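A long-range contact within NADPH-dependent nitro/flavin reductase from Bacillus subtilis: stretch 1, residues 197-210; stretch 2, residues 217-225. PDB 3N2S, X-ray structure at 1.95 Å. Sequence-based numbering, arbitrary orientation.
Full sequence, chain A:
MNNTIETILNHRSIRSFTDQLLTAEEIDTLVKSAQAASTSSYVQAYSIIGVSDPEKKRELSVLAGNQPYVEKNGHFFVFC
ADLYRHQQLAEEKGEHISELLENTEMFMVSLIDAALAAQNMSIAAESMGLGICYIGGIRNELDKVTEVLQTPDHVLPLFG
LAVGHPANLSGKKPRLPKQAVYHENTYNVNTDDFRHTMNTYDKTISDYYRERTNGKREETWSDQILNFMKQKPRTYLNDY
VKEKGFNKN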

# COMPACT_ATOMS: atom_id res chain seq x y z
N THR A 197 -25.35 -8.85 1.97
CA THR A 197 -24.46 -7.85 1.36
C THR A 197 -23.89 -8.35 0.04
O THR A 197 -23.84 -7.58 -0.91
CB THR A 197 -23.36 -7.39 2.35
OG1 THR A 197 -22.61 -8.53 2.74
CG2 THR A 197 -23.91 -6.71 3.57
N MSE A 198 -23.46 -9.62 -0.01
CA MSE A 198 -22.90 -10.23 -1.22
C MSE A 198 -23.94 -10.40 -2.33
O MSE A 198 -23.61 -10.19 -3.49
CB MSE A 198 -22.16 -11.53 -0.91
CG MSE A 198 -20.94 -11.33 0.02
SE MSE A 198 -19.67 -9.94 -0.61
CE MSE A 198 -19.61 -10.57 -2.48
N ASN A 199 -25.20 -10.73 -1.97
CA ASN A 199 -26.30 -10.84 -2.94
C ASN A 199 -26.59 -9.47 -3.53
O ASN A 199 -26.76 -9.37 -4.75
CB ASN A 199 -27.59 -11.39 -2.27
CG ASN A 199 -27.66 -12.88 -2.11
OD1 ASN A 199 -26.70 -13.63 -2.35
ND2 ASN A 199 -28.81 -13.35 -1.69
N THR A 200 -26.66 -8.43 -2.68
CA THR A 200 -26.92 -7.05 -3.10
C THR A 200 -25.79 -6.61 -4.06
O THR A 200 -26.08 -6.06 -5.11
CB THR A 200 -27.01 -6.12 -1.88
OG1 THR A 200 -28.07 -6.58 -1.04
CG2 THR A 200 -27.25 -4.67 -2.25
N TYR A 201 -24.53 -6.83 -3.67
CA TYR A 201 -23.38 -6.46 -4.50
C TYR A 201 -23.37 -7.19 -5.82
O TYR A 201 -23.15 -6.55 -6.84
CB TYR A 201 -22.06 -6.65 -3.75
CG TYR A 201 -20.89 -6.00 -4.46
CD1 TYR A 201 -20.95 -4.67 -4.89
CD2 TYR A 201 -19.69 -6.68 -4.63
CE1 TYR A 201 -19.85 -4.06 -5.49
CE2 TYR A 201 -18.58 -6.07 -5.20
CZ TYR A 201 -18.66 -4.76 -5.64
OH TYR A 201 -17.56 -4.19 -6.23
N ASP A 202 -23.62 -8.51 -5.82
CA ASP A 202 -23.67 -9.29 -7.05
C ASP A 202 -24.73 -8.76 -8.03
O ASP A 202 -24.49 -8.72 -9.24
CB ASP A 202 -23.90 -10.78 -6.75
CG ASP A 202 -22.62 -11.53 -6.44
OD1 ASP A 202 -21.52 -10.99 -6.73
OD2 ASP A 202 -22.71 -12.69 -6.01
N LYS A 203 -25.88 -8.31 -7.51
CA LYS A 203 -26.95 -7.73 -8.34
C LYS A 203 -26.48 -6.35 -8.88
O LYS A 203 -26.68 -6.07 -10.06
CB LYS A 203 -28.25 -7.59 -7.53
CG LYS A 203 -29.44 -7.12 -8.38
CD LYS A 203 -30.65 -6.79 -7.51
CE LYS A 203 -31.78 -6.20 -8.32
NZ LYS A 203 -31.47 -4.82 -8.81
N THR A 204 -25.84 -5.52 -8.02
CA THR A 204 -25.29 -4.20 -8.44
C THR A 204 -24.29 -4.39 -9.60
O THR A 204 -24.33 -3.65 -10.58
CB THR A 204 -24.61 -3.50 -7.26
OG1 THR A 204 -25.56 -3.21 -6.24
CG2 THR A 204 -23.90 -2.20 -7.66
N ILE A 205 -23.40 -5.38 -9.47
CA ILE A 205 -22.38 -5.63 -10.49
C ILE A 205 -22.96 -6.20 -11.78
O ILE A 205 -22.58 -5.76 -12.87
CB ILE A 205 -21.21 -6.46 -9.88
CG1 ILE A 205 -20.48 -5.67 -8.75
CG2 ILE A 205 -20.21 -6.91 -10.95
CD1 ILE A 205 -20.05 -4.21 -9.08
N SER A 206 -23.86 -7.20 -11.66
CA SER A 206 -24.51 -7.79 -12.83
C SER A 206 -25.28 -6.69 -13.59
O SER A 206 -25.09 -6.55 -14.81
CB SER A 206 -25.42 -8.95 -12.44
OG SER A 206 -26.48 -8.56 -11.59
N ASP A 207 -26.04 -5.83 -12.86
CA ASP A 207 -26.77 -4.69 -13.46
C ASP A 207 -25.80 -3.72 -14.13
O ASP A 207 -26.08 -3.23 -15.23
CB ASP A 207 -27.60 -3.92 -12.42
CG ASP A 207 -28.88 -4.58 -11.91
OD1 ASP A 207 -29.47 -4.04 -10.95
OD2 ASP A 207 -29.23 -5.68 -12.40
N TYR A 208 -24.66 -3.44 -13.48
CA TYR A 208 -23.62 -2.56 -14.01
C TYR A 208 -23.11 -3.07 -15.37
O TYR A 208 -23.03 -2.29 -16.33
CB TYR A 208 -22.46 -2.43 -13.00
CG TYR A 208 -21.29 -1.64 -13.53
CD1 TYR A 208 -21.28 -0.25 -13.48
CD2 TYR A 208 -20.20 -2.28 -14.12
CE1 TYR A 208 -20.22 0.48 -13.98
CE2 TYR A 208 -19.13 -1.55 -14.64
CZ TYR A 208 -19.14 -0.18 -14.56
OH TYR A 208 -18.07 0.53 -15.03
N TYR A 209 -22.75 -4.36 -15.45
CA TYR A 209 -22.27 -4.94 -16.72
C TYR A 209 -23.34 -4.95 -17.80
O TYR A 209 -23.03 -4.66 -18.95
CB TYR A 209 -21.64 -6.32 -16.53
CG TYR A 209 -20.34 -6.28 -15.77
CD1 TYR A 209 -19.35 -5.37 -16.09
CD2 TYR A 209 -20.09 -7.18 -14.73
CE1 TYR A 209 -18.14 -5.32 -15.39
CE2 TYR A 209 -18.88 -7.16 -14.04
CZ TYR A 209 -17.93 -6.21 -14.35
OH TYR A 209 -16.73 -6.17 -13.67
N ARG A 210 -24.60 -5.28 -17.42
CA ARG A 210 -25.73 -5.27 -18.35
C ARG A 210 -25.87 -3.88 -18.97
O ARG A 210 -25.87 -3.77 -20.19
CB ARG A 210 -27.02 -5.68 -17.63
CG ARG A 210 -28.04 -6.43 -18.50
CD ARG A 210 -29.29 -6.87 -17.74
NE ARG A 210 -28.96 -7.59 -16.51
CZ ARG A 210 -29.10 -7.09 -15.28
NH1 ARG A 210 -29.58 -5.85 -15.12
NH2 ARG A 210 -28.77 -7.80 -14.22
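Stretch 2 (217-225) REETWSDQI

Arg217 to Thr220 of stretch 2 are loop or turn, extended except at Glu218; a helix begins at Trp221. That helix crosses the helix of stretch 1 at 80°, with the axes 9.3 Å apart at closest approach. From Arg217 to Trp221 the chain runs back along stretch 1; the helix then turns across it. Arg217 lies by Tyr209 and Arg210, Thr220 by Ser206 (CA to CA 4.6 Å), and Trp221 by Met198, Tyr201, Asp202 and Ile205.

Trp221 covers the most surface. Its chi1 is t, and its side chain fits as a knob among those four residues. Tyr201 turns its edge to the Trp221 face, Tyr201 CE2 to Trp221 CG 3.4 Å. The selenomethionine Met198 meets the indole edge, CE to Trp221 CZ3 3.3 Å. Ile205 CG1 packs on Trp221 CB at 3.8 Å.

Tyr209 is next, with chi1 m. Its CD2 lies 3.3 Å from Glu219 O. Its hydroxyl OH donates to Gln224 OE1 at 2.7 Å, so the Tyr209 side chain reaches from the loop to the first helical turn.

Asp202 grips the start of that helix. Its OD1 accepts from Ser222 N at 2.9 Å, nearly linear, and its OD2 from Ser222 OG at 2.6 Å. Thr220 caps the same helix: its OG1 accepts from Asp223 N at 3.2 Å. The O of water 1 lies 3.1 Å from Asp202 OD2, to which it donates, and 2.9 Å from Thr220 OG1, so it bridges the two.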

# COMPACT_ATOMS: atom_id res chain seq x y z
N ARG A 217 -22.93 -8.62 -21.45
CA ARG A 217 -22.35 -9.28 -20.27
C ARG A 217 -23.27 -9.09 -19.07
O ARG A 217 -23.82 -8.01 -18.90
CB ARG A 217 -20.96 -8.72 -19.95
CG ARG A 217 -19.85 -9.24 -20.85
CD ARG A 217 -18.55 -9.31 -20.06
NE ARG A 217 -17.38 -9.43 -20.92
CZ ARG A 217 -16.83 -10.58 -21.31
NH1 ARG A 217 -17.36 -11.74 -20.93
NH2 ARG A 217 -15.74 -10.58 -22.06
N GLU A 218 -23.45 -10.14 -18.25
CA GLU A 218 -24.29 -10.08 -17.04
C GLU A 218 -23.69 -10.78 -15.81
O GLU A 218 -24.41 -11.06 -14.85
CB GLU A 218 -25.73 -10.56 -17.34
CG GLU A 218 -25.83 -11.97 -17.92
CD GLU A 218 -27.15 -12.31 -18.60
OE1 GLU A 218 -28.05 -11.44 -18.65
OE2 GLU A 218 -27.27 -13.45 -19.11
N GLU A 219 -22.38 -11.02 -15.81
CA GLU A 219 -21.71 -11.70 -14.71
C GLU A 219 -21.78 -10.94 -13.39
O GLU A 219 -21.79 -9.71 -13.38
CB GLU A 219 -20.26 -12.05 -15.08
CG GLU A 219 -19.40 -10.85 -15.41
CD GLU A 219 -17.95 -11.10 -15.74
OE1 GLU A 219 -17.35 -10.24 -16.42
OE2 GLU A 219 -17.40 -12.15 -15.33
N THR A 220 -21.85 -11.68 -12.29
CA THR A 220 -21.88 -11.12 -10.94
C THR A 220 -20.41 -10.92 -10.50
O THR A 220 -19.49 -11.45 -11.13
CB THR A 220 -22.57 -12.10 -9.98
OG1 THR A 220 -21.79 -13.29 -9.91
CG2 THR A 220 -24.04 -12.40 -10.38
N TRP A 221 -20.19 -10.20 -9.40
CA TRP A 221 -18.85 -9.97 -8.88
C TRP A 221 -18.23 -11.28 -8.40
O TRP A 221 -17.10 -11.57 -8.75
CB TRP A 221 -18.90 -8.96 -7.72
CG TRP A 221 -17.54 -8.60 -7.21
CD1 TRP A 221 -16.62 -7.79 -7.81
CD2 TRP A 221 -16.96 -9.00 -5.96
NE1 TRP A 221 -15.52 -7.65 -7.01
CE2 TRP A 221 -15.70 -8.38 -5.86
CE3 TRP A 221 -17.42 -9.79 -4.89
CZ2 TRP A 221 -14.87 -8.54 -4.75
CZ3 TRP A 221 -16.59 -9.95 -3.79
CH2 TRP A 221 -15.34 -9.32 -3.71
N SER A 222 -18.97 -12.05 -7.58
CA SER A 222 -18.48 -13.31 -7.02
C SER A 222 -18.08 -14.31 -8.12
O SER A 222 -17.03 -14.92 -8.00
CB SER A 222 -19.49 -13.90 -6.04
OG SER A 222 -20.70 -14.17 -6.71
N ASP A 223 -18.83 -14.39 -9.23
CA ASP A 223 -18.44 -15.25 -10.35
C ASP A 223 -17.19 -14.73 -11.07
O ASP A 223 -16.31 -15.51 -11.37
CB ASP A 223 -19.58 -15.44 -11.34
CG ASP A 223 -20.66 -16.42 -10.87
OD1 ASP A 223 -20.42 -17.14 -9.86
OD2 ASP A 223 -21.71 -16.49 -11.52
N GLN A 224 -17.09 -13.40 -11.29
CA GLN A 224 -15.94 -12.76 -11.93
C GLN A 224 -14.65 -12.95 -11.10
O GLN A 224 -13.66 -13.41 -11.65
CB GLN A 224 -16.22 -11.27 -12.15
CG GLN A 224 -15.15 -10.55 -12.97
CD GLN A 224 -15.41 -9.08 -13.14
OE1 GLN A 224 -15.98 -8.40 -12.29
NE2 GLN A 224 -15.05 -8.57 -14.30
N ILE A 225 -14.68 -12.62 -9.80
CA ILE A 225 -13.48 -12.71 -8.96
C ILE A 225 -12.93 -14.11 -8.82
O ILE A 225 -11.71 -14.29 -8.88
CB ILE A 225 -13.47 -11.87 -7.64
CG1 ILE A 225 -14.62 -12.25 -6.69
CG2 ILE A 225 -13.46 -10.37 -7.94
CD1 ILE A 225 -14.24 -13.11 -5.58
O HOH W 1 -23.37 -14.87 -8.06